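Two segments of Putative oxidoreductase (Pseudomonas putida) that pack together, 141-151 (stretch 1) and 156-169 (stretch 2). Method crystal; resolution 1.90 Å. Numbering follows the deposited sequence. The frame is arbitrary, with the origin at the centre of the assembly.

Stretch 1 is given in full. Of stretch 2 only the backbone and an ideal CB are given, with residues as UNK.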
ATOM      1  N   SER B 141      -3.154 -17.151  -4.810  1.00 23.14           N
ATOM      2  CA  SER B 141      -2.412 -17.700  -5.940  1.00 22.17           C
ATOM      3  C   SER B 141      -3.207 -17.443  -7.205  1.00 22.53           C
ATOM      4  O   SER B 141      -4.385 -17.196  -7.133  1.00 24.29           O
ATOM      5  CB  SER B 141      -2.173 -19.220  -5.773  1.00 22.41           C
ATOM      6  OG  SER B 141      -3.434 -19.845  -5.548  1.00 20.72           O
ATOM      7  N   ILE B 142      -2.551 -17.524  -8.356  1.00 21.24           N
ATOM      8  CA  ILE B 142      -3.215 -17.398  -9.646  1.00 22.62           C
ATOM      9  C   ILE B 142      -2.857 -18.660 -10.414  1.00 22.08           C
ATOM     10  O   ILE B 142      -1.730 -19.091 -10.330  1.00 21.72           O
ATOM     11  CB  ILE B 142      -2.602 -16.181 -10.415  1.00 24.13           C
ATOM     12  CG1 ILE B 142      -2.923 -14.863  -9.701  1.00 22.65           C
ATOM     13  CG2 ILE B 142      -3.132 -16.142 -11.851  1.00 23.41           C
ATOM     14  CD1 ILE B 142      -1.930 -13.724 -10.071  1.00 25.95           C
ATOM     15  N   HIS B 143      -3.812 -19.275 -11.117  1.00 22.98           N
ATOM     16  CA  HIS B 143      -3.540 -20.472 -11.918  1.00 22.45           C
ATOM     17  C   HIS B 143      -4.051 -20.278 -13.320  1.00 22.37           C
ATOM     18  O   HIS B 143      -4.989 -19.485 -13.542  1.00 21.66           O
ATOM     19  CB  HIS B 143      -4.223 -21.692 -11.264  1.00 22.37           C
ATOM     20  CG  HIS B 143      -3.568 -22.118  -9.984  1.00 23.27           C
ATOM     21  ND1 HIS B 143      -4.004 -21.689  -8.740  1.00 23.57           N
ATOM     22  CD2 HIS B 143      -2.483 -22.896  -9.758  1.00 21.74           C
ATOM     23  CE1 HIS B 143      -3.212 -22.191  -7.805  1.00 22.09           C
ATOM     24  NE2 HIS B 143      -2.280 -22.925  -8.402  1.00 24.27           N
ATOM     25  N   THR B 144      -3.402 -20.933 -14.292  1.00 21.86           N
ATOM     26  CA  THR B 144      -3.814 -20.823 -15.681  1.00 21.40           C
ATOM     27  C   THR B 144      -3.488 -22.178 -16.349  1.00 22.82           C
ATOM     28  O   THR B 144      -3.000 -23.080 -15.663  1.00 21.93           O
ATOM     29  CB  THR B 144      -3.142 -19.602 -16.407  1.00 21.94           C
ATOM     30  OG1 THR B 144      -3.753 -19.426 -17.687  1.00 18.59           O
ATOM     31  CG2 THR B 144      -1.654 -19.752 -16.573  1.00 19.58           C
ATOM     32  N   GLY B 145      -3.754 -22.321 -17.648  1.00 23.33           N
ATOM     33  CA  GLY B 145      -3.482 -23.570 -18.382  1.00 22.96           C
ATOM     34  C   GLY B 145      -4.783 -24.326 -18.597  1.00 23.06           C
ATOM     35  O   GLY B 145      -5.680 -23.841 -19.273  1.00 21.73           O
ATOM     36  N   ASP B 146      -4.913 -25.481 -17.943  1.00 23.31           N
ATOM     37  CA  ASP B 146      -6.044 -26.383 -18.132  1.00 24.49           C
ATOM     38  C   ASP B 146      -7.094 -26.153 -17.054  1.00 22.44           C
ATOM     39  O   ASP B 146      -6.912 -26.543 -15.886  1.00 21.74           O
ATOM     40  CB  ASP B 146      -5.515 -27.824 -18.091  1.00 28.16           C
ATOM     41  CG  ASP B 146      -6.547 -28.869 -18.519  1.00 43.16           C
ATOM     42  OD1 ASP B 146      -7.656 -28.995 -17.933  1.00 30.37           O
ATOM     43  OD2 ASP B 146      -6.202 -29.624 -19.442  1.00 32.27           O
ATOM     44  N   ARG B 147      -8.230 -25.547 -17.439  1.00 21.49           N
ATOM     45  CA  ARG B 147      -9.230 -25.150 -16.460  1.00 21.27           C
ATOM     46  C   ARG B 147      -9.827 -26.364 -15.768  1.00 21.34           C
ATOM     47  O   ARG B 147     -10.059 -26.334 -14.572  1.00 21.43           O
ATOM     48  CB  ARG B 147     -10.389 -24.341 -17.122  1.00 22.49           C
ATOM     49  CG  ARG B 147     -11.362 -23.691 -16.136  1.00 31.36           C
ATOM     50  CD  ARG B 147     -12.497 -22.865 -16.870  1.00 27.69           C
ATOM     51  NE  ARG B 147     -12.023 -21.540 -17.349  1.00 35.74           N
ATOM     52  CZ  ARG B 147     -12.067 -20.391 -16.659  1.00 29.20           C
ATOM     53  NH1 ARG B 147     -12.578 -20.345 -15.424  1.00 36.89           N
ATOM     54  NH2 ARG B 147     -11.587 -19.270 -17.201  1.00 36.21           N
ATOM     55  N   GLU B 148     -10.101 -27.410 -16.531  1.00 21.59           N
ATOM     56  CA  GLU B 148     -10.735 -28.612 -15.967  1.00 23.08           C
ATOM     57  C   GLU B 148      -9.810 -29.284 -14.934  1.00 22.56           C
ATOM     58  O   GLU B 148     -10.244 -29.605 -13.830  1.00 21.89           O
ATOM     59  CB  GLU B 148     -11.192 -29.568 -17.073  1.00 26.48           C
ATOM     60  CG  GLU B 148     -12.313 -28.977 -17.959  1.00 47.33           C
ATOM     61  CD  GLU B 148     -11.780 -28.469 -19.303  1.00 32.00           C
ATOM     62  OE1 GLU B 148     -10.935 -27.543 -19.326  1.00 47.31           O
ATOM     63  OE2 GLU B 148     -12.185 -29.060 -20.343  1.00 48.38           O
ATOM     64  N   ALA B 149      -8.534 -29.437 -15.271  1.00 21.60           N
ATOM     65  CA  ALA B 149      -7.581 -30.029 -14.302  1.00 20.72           C
ATOM     66  C   ALA B 149      -7.414 -29.144 -13.053  1.00 20.73           C
ATOM     67  O   ALA B 149      -7.281 -29.658 -11.903  1.00 21.11           O
ATOM     68  CB  ALA B 149      -6.221 -30.267 -14.964  1.00 19.76           C
ATOM     69  N   PHE B 150      -7.373 -27.820 -13.253  1.00 20.37           N
ATOM     70  CA  PHE B 150      -7.325 -26.921 -12.122  1.00 21.28           C
ATOM     71  C   PHE B 150      -8.564 -27.124 -11.205  1.00 21.89           C
ATOM     72  O   PHE B 150      -8.427 -27.195  -9.990  1.00 21.72           O
ATOM     73  CB  PHE B 150      -7.235 -25.440 -12.552  1.00 22.41           C
ATOM     74  CG  PHE B 150      -7.618 -24.494 -11.438  1.00 23.36           C
ATOM     75  CD1 PHE B 150      -6.707 -24.181 -10.455  1.00 24.96           C
ATOM     76  CD2 PHE B 150      -8.896 -23.983 -11.358  1.00 24.65           C
ATOM     77  CE1 PHE B 150      -7.050 -23.329  -9.394  1.00 25.91           C
ATOM     78  CE2 PHE B 150      -9.277 -23.135 -10.316  1.00 24.94           C
ATOM     79  CZ  PHE B 150      -8.347 -22.791  -9.346  1.00 26.70           C
ATOM     80  N   GLU B 151      -9.755 -27.210 -11.789  1.00 22.58           N
ATOM     81  CA  GLU B 151     -10.962 -27.425 -10.972  1.00 23.69           C
ATOM     82  C   GLU B 151     -10.900 -28.761 -10.225  1.00 22.81           C
ATOM     83  O   GLU B 151     -11.246 -28.824  -9.037  1.00 23.58           O
ATOM     84  CB  GLU B 151     -12.244 -27.358 -11.818  1.00 25.89           C
ATOM     85  CG  GLU B 151     -12.646 -25.966 -12.294  1.00 48.78           C
ATOM     86  CD  GLU B 151     -12.899 -24.973 -11.161  1.00 30.96           C
ATOM     87  OE1 GLU B 151     -13.277 -25.374 -10.027  1.00 48.82           O
ATOM     88  OE2 GLU B 151     -12.692 -23.758 -11.417  1.00 49.29           O
ATOM     89  N   UNK B 156      -7.049 -29.109  -3.285  1.00 24.17           N
ATOM     90  CA  UNK B 156      -5.666 -29.422  -2.938  1.00 24.62           C
ATOM     91  C   UNK B 156      -4.786 -28.168  -3.000  1.00 24.26           C
ATOM     92  O   UNK B 156      -4.055 -27.861  -2.052  1.00 24.24           O
ATOM     93  CB  UNK B 156      -5.117 -30.500  -3.874  1.00 24.62           C
ATOM     94  N   UNK B 157      -4.891 -27.437  -4.103  1.00 23.44           N
ATOM     95  CA  UNK B 157      -4.084 -26.266  -4.328  1.00 24.70           C
ATOM     96  C   UNK B 157      -4.461 -25.130  -3.355  1.00 23.85           C
ATOM     97  O   UNK B 157      -3.626 -24.320  -2.982  1.00 22.56           O
ATOM     98  CB  UNK B 157      -4.235 -25.805  -5.779  1.00 24.70           C
ATOM     99  N   UNK B 158      -5.714 -25.104  -2.940  1.00 24.98           N
ATOM    100  CA  UNK B 158      -6.145 -24.186  -1.870  1.00 26.51           C
ATOM    101  C   UNK B 158      -5.437 -24.467  -0.545  1.00 27.09           C
ATOM    102  O   UNK B 158      -5.427 -23.616   0.342  1.00 27.72           O
ATOM    103  CB  UNK B 158      -7.659 -24.287  -1.670  1.00 26.51           C
ATOM    104  N   UNK B 159      -4.834 -25.646  -0.415  1.00 26.04           N
ATOM    105  CA  UNK B 159      -4.004 -25.917   0.743  1.00 25.23           C
ATOM    106  C   UNK B 159      -2.765 -25.026   0.805  1.00 24.93           C
ATOM    107  O   UNK B 159      -2.250 -24.744   1.899  1.00 25.61           O
ATOM    108  CB  UNK B 159      -3.583 -27.388   0.741  1.00 25.23           C
ATOM    109  N   UNK B 160      -2.288 -24.596  -0.363  1.00 22.73           N
ATOM    110  CA  UNK B 160      -1.115 -23.735  -0.476  1.00 23.03           C
ATOM    111  C   UNK B 160      -1.409 -22.215  -0.364  1.00 22.88           C
ATOM    112  O   UNK B 160      -0.547 -21.444   0.015  1.00 25.40           O
ATOM    113  CB  UNK B 160      -0.432 -24.017  -1.816  1.00 23.03           C
ATOM    114  N   UNK B 161      -2.591 -21.783  -0.739  1.00 21.81           N
ATOM    115  CA  UNK B 161      -2.932 -20.376  -0.561  1.00 22.45           C
ATOM    116  C   UNK B 161      -4.427 -20.355  -0.539  1.00 23.17           C
ATOM    117  O   UNK B 161      -5.066 -20.844  -1.467  1.00 23.43           O
ATOM    118  CB  UNK B 161      -2.355 -19.472  -1.652  1.00 22.45           C
ATOM    119  N   UNK B 162      -4.983 -19.849   0.561  1.00 23.01           N
ATOM    120  CA  UNK B 162      -6.409 -19.872   0.792  1.00 23.44           C
ATOM    121  C   UNK B 162      -7.295 -19.310  -0.304  1.00 24.17           C
ATOM    122  O   UNK B 162      -8.427 -19.744  -0.448  1.00 25.69           O
ATOM    123  CB  UNK B 162      -6.699 -19.106   2.084  1.00 23.44           C
ATOM    124  N   UNK B 163      -6.810 -18.350  -1.074  1.00 23.00           N
ATOM    125  CA  UNK B 163      -7.656 -17.750  -2.096  1.00 24.41           C
ATOM    126  C   UNK B 163      -6.969 -18.052  -3.414  1.00 24.87           C
ATOM    127  O   UNK B 163      -5.757 -17.943  -3.505  1.00 26.52           O
ATOM    128  CB  UNK B 163      -7.859 -16.249  -1.881  1.00 24.41           C
ATOM    129  N   UNK B 164      -7.716 -18.515  -4.397  1.00 25.20           N
ATOM    130  CA  UNK B 164      -7.107 -18.769  -5.687  1.00 26.25           C
ATOM    131  C   UNK B 164      -8.009 -18.273  -6.808  1.00 27.79           C
ATOM    132  O   UNK B 164      -9.187 -18.048  -6.596  1.00 27.86           O
ATOM    133  CB  UNK B 164      -6.812 -20.261  -5.857  1.00 26.25           C
ATOM    134  N   UNK B 165      -7.448 -18.020  -7.982  1.00 28.15           N
ATOM    135  CA  UNK B 165      -8.284 -17.623  -9.115  1.00 28.13           C
ATOM    136  C   UNK B 165      -7.664 -18.293 -10.359  1.00 27.39           C
ATOM    137  O   UNK B 165      -6.440 -18.396 -10.482  1.00 28.56           O
ATOM    138  CB  UNK B 165      -8.360 -16.102  -9.261  1.00 28.13           C
ATOM    139  N   UNK B 166      -8.509 -18.804 -11.238  1.00 25.75           N
ATOM    140  CA  UNK B 166      -8.049 -19.236 -12.533  1.00 24.47           C
ATOM    141  C   UNK B 166      -8.389 -18.141 -13.544  1.00 23.82           C
ATOM    142  O   UNK B 166      -9.530 -17.654 -13.625  1.00 21.94           O
ATOM    143  CB  UNK B 166      -8.674 -20.577 -12.923  1.00 24.47           C
ATOM    144  N   UNK B 167      -7.398 -17.785 -14.348  1.00 23.80           N
ATOM    145  CA  UNK B 167      -7.614 -16.926 -15.477  1.00 22.46           C
ATOM    146  C   UNK B 167      -7.040 -17.627 -16.718  1.00 21.20           C
ATOM    147  O   UNK B 167      -6.075 -18.406 -16.598  1.00 21.58           O
ATOM    148  CB  UNK B 167      -6.977 -15.553 -15.253  1.00 22.46           C
ATOM    149  N   UNK B 168      -7.601 -17.333 -17.908  1.00 20.07           N
ATOM    150  CA  UNK B 168      -7.042 -17.911 -19.134  1.00 20.58           C
ATOM    151  C   UNK B 168      -5.641 -17.368 -19.390  1.00 21.91           C
ATOM    152  O   UNK B 168      -5.314 -16.260 -18.932  1.00 20.17           O
ATOM    153  CB  UNK B 168      -7.949 -17.618 -20.331  1.00 20.58           C
ATOM    154  N   UNK B 169      -4.842 -18.144 -20.127  1.00 23.51           N
ATOM    155  CA  UNK B 169      -3.415 -17.915 -20.310  1.00 25.05           C
ATOM    156  C   UNK B 169      -2.957 -16.435 -20.384  1.00 25.15           C
ATOM    157  O   UNK B 169      -2.152 -15.959 -19.591  1.00 23.68           O
ATOM    158  CB  UNK B 169      -2.983 -18.626 -21.594  1.00 25.05           C
TER

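Position 156 lies on a helix, its CB out of reach of stretch 1, so nothing here selects a side chain; it is Leu156. At 157 the CB points toward stretch 1, 4.3 Å from His143 CE1 and 5.2 Å from Phe150 CE1. A branched or long apolar residue would pack against both rings. Leu157 does so: its CD1 lies over one face of the His143 ring, 4.2 Å from the centroid, and 4.3 Å from Phe150 CD1.

At 158 the CB points sideways with nothing of stretch 1 near, so almost anything suits; it is Glu158. A CB at 159 would clash with the carbonyl O of 156, which favours glycine: Gly159. Position 160 points toward stretch 1 but none of its atoms lies within 5.5 Å of the CB, so the choice is open; it is Leu160. At 161 the CB points toward stretch 1, 4.0 Å from Ser141 N, so a small residue suits; it is Ala161. A CB at 162 would point away, and many residues would suit; it is Gly162, for which nothing visible gives a reason. The side chain at 163 starts sideways, leaving wide choice; it is His163, whose O accepts from Ser141 N at 3.0 Å.

Over about 163-166 a weakly bonded strand runs roughly parallel to 141-145, the axes 26° apart. At 164 the CB is 3.4 Å from Ser141 OG and 4.3 Å from His143 ND1, while Phe150 CZ waits at 4.6 Å. Serine or threonine fits, the latter adding a methyl for the ring. Thr164 OG1 hydrogen-bonds Ser141 OG at 2.7 Å and His143 ND1 at 2.8 Å, and its CG2 meets the edge of Phe150, 3.6 Å from CZ.

The CB of 165 turns to the other face of the sheet, with Ile142. Valine, isoleucine or threonine would suit this extended backbone. Val165 brings CG1 to 4.1 Å from Ile142 CG1, and its O accepts from His143 N at 2.8 Å.

Position 166 returns to the face of His143, with CB 3.7 Å from Phe150 CE2. A large flat apolar group can reach across. Phe166 sets its CB over the Phe150 ring and receives Arg147 CA over its own face, 3.9 Å from the centroid.

At 167 the CB points away, so many residues would do. Leu167 N donates to His143 O at 3.1 Å, and its O accepts from Thr144 OG1 at 2.8 Å. Position 168, also facing away, has a phi of -66°, close to the value proline's ring imposes, though others would fit; Pro168 occupies the N-cap position, right before a helix. At 169 the CB starts sideways near Thr144, and a long apolar group could bend back. Trp169 places CE3 3.7 Å from Thr144 CG2.

Stretch 2 156-169: LLEGLAGHTVFLPW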
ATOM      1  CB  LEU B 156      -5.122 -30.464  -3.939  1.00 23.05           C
ATOM      2  CG  LEU B 156      -3.642 -30.762  -3.872  1.00 27.57           C
ATOM      3  CD1 LEU B 156      -3.321 -31.483  -2.573  1.00 22.87           C
ATOM      4  CD2 LEU B 156      -3.296 -31.609  -5.095  1.00 22.19           C
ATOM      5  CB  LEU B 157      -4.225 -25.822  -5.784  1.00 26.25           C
ATOM      6  CG  LEU B 157      -3.662 -26.888  -6.759  1.00 27.01           C
ATOM      7  CD1 LEU B 157      -3.774 -26.432  -8.183  1.00 27.96           C
ATOM      8  CD2 LEU B 157      -2.168 -27.292  -6.387  1.00 26.62           C
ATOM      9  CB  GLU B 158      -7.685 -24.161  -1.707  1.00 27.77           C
ATOM     10  CG  GLU B 158      -8.326 -23.281  -2.763  1.00 32.69           C
ATOM     11  CD  GLU B 158      -9.856 -23.436  -2.860  1.00 30.62           C
ATOM     12  OE1 GLU B 158     -10.444 -24.356  -2.228  1.00 34.42           O
ATOM     13  OE2 GLU B 158     -10.434 -22.643  -3.644  1.00 33.94           O
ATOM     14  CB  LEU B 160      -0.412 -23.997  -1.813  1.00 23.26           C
ATOM     15  CG  LEU B 160       0.009 -25.460  -2.078  1.00 25.50           C
ATOM     16  CD1 LEU B 160       0.579 -25.531  -3.511  1.00 24.04           C
ATOM     17  CD2 LEU B 160       1.047 -25.900  -1.024  1.00 24.12           C
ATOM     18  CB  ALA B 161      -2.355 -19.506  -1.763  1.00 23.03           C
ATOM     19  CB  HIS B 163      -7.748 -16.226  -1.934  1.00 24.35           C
ATOM     20  CG  HIS B 163      -8.390 -15.785  -0.647  1.00 27.43           C
ATOM     21  ND1 HIS B 163      -9.750 -15.544  -0.521  1.00 25.57           N
ATOM     22  CD2 HIS B 163      -7.853 -15.543   0.570  1.00 25.56           C
ATOM     23  CE1 HIS B 163     -10.010 -15.164   0.719  1.00 27.00           C
ATOM     24  NE2 HIS B 163      -8.880 -15.156   1.398  1.00 25.96           N
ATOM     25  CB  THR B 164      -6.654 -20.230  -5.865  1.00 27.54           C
ATOM     26  OG1 THR B 164      -5.727 -20.259  -6.978  1.00 32.70           O
ATOM     27  CG2 THR B 164      -7.855 -21.175  -6.111  1.00 30.28           C
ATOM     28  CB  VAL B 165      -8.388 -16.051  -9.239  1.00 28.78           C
ATOM     29  CG1 VAL B 165      -6.989 -15.420  -9.586  1.00 32.38           C
ATOM     30  CG2 VAL B 165      -9.400 -15.654 -10.286  1.00 32.61           C
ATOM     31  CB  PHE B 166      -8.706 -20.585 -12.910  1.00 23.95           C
ATOM     32  CG  PHE B 166      -8.209 -21.153 -14.211  1.00 22.69           C
ATOM     33  CD1 PHE B 166      -7.203 -22.121 -14.223  1.00 23.57           C
ATOM     34  CD2 PHE B 166      -8.745 -20.722 -15.422  1.00 24.45           C
ATOM     35  CE1 PHE B 166      -6.744 -22.638 -15.405  1.00 23.39           C
ATOM     36  CE2 PHE B 166      -8.265 -21.233 -16.625  1.00 23.02           C
ATOM     37  CZ  PHE B 166      -7.268 -22.170 -16.617  1.00 24.22           C
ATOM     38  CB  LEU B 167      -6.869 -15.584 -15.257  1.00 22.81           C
ATOM     39  CG  LEU B 167      -7.407 -14.731 -14.108  1.00 17.74           C
ATOM     40  CD1 LEU B 167      -6.418 -13.622 -13.820  1.00 22.77           C
ATOM     41  CD2 LEU B 167      -8.769 -14.188 -14.539  1.00 23.43           C
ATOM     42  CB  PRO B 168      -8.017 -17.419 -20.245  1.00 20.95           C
ATOM     43  CG  PRO B 168      -8.655 -16.196 -19.691  1.00 28.36           C
ATOM     44  CD  PRO B 168      -8.776 -16.470 -18.176  1.00 20.01           C
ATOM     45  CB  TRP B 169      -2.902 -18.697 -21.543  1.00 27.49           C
ATOM     46  CG  TRP B 169      -1.433 -18.812 -21.471  1.00 32.48           C
ATOM     47  CD1 TRP B 169      -0.516 -17.919 -21.981  1.00 29.97           C
ATOM     48  CD2 TRP B 169      -0.669 -19.808 -20.744  1.00 30.57           C
ATOM     49  NE1 TRP B 169       0.773 -18.340 -21.660  1.00 33.80           N
ATOM     50  CE2 TRP B 169       0.698 -19.481 -20.888  1.00 31.76           C
ATOM     51  CE3 TRP B 169      -1.003 -20.969 -20.050  1.00 31.72           C
ATOM     52  CZ2 TRP B 169       1.733 -20.277 -20.333  1.00 32.87           C
ATOM     53  CZ3 TRP B 169       0.036 -21.764 -19.506  1.00 32.93           C
ATOM     54  CH2 TRP B 169       1.374 -21.397 -19.634  1.00 29.84           C
TER
HETATM   55  O   HOH W   1      -5.941 -21.021 -20.327  1.00 27.21           O
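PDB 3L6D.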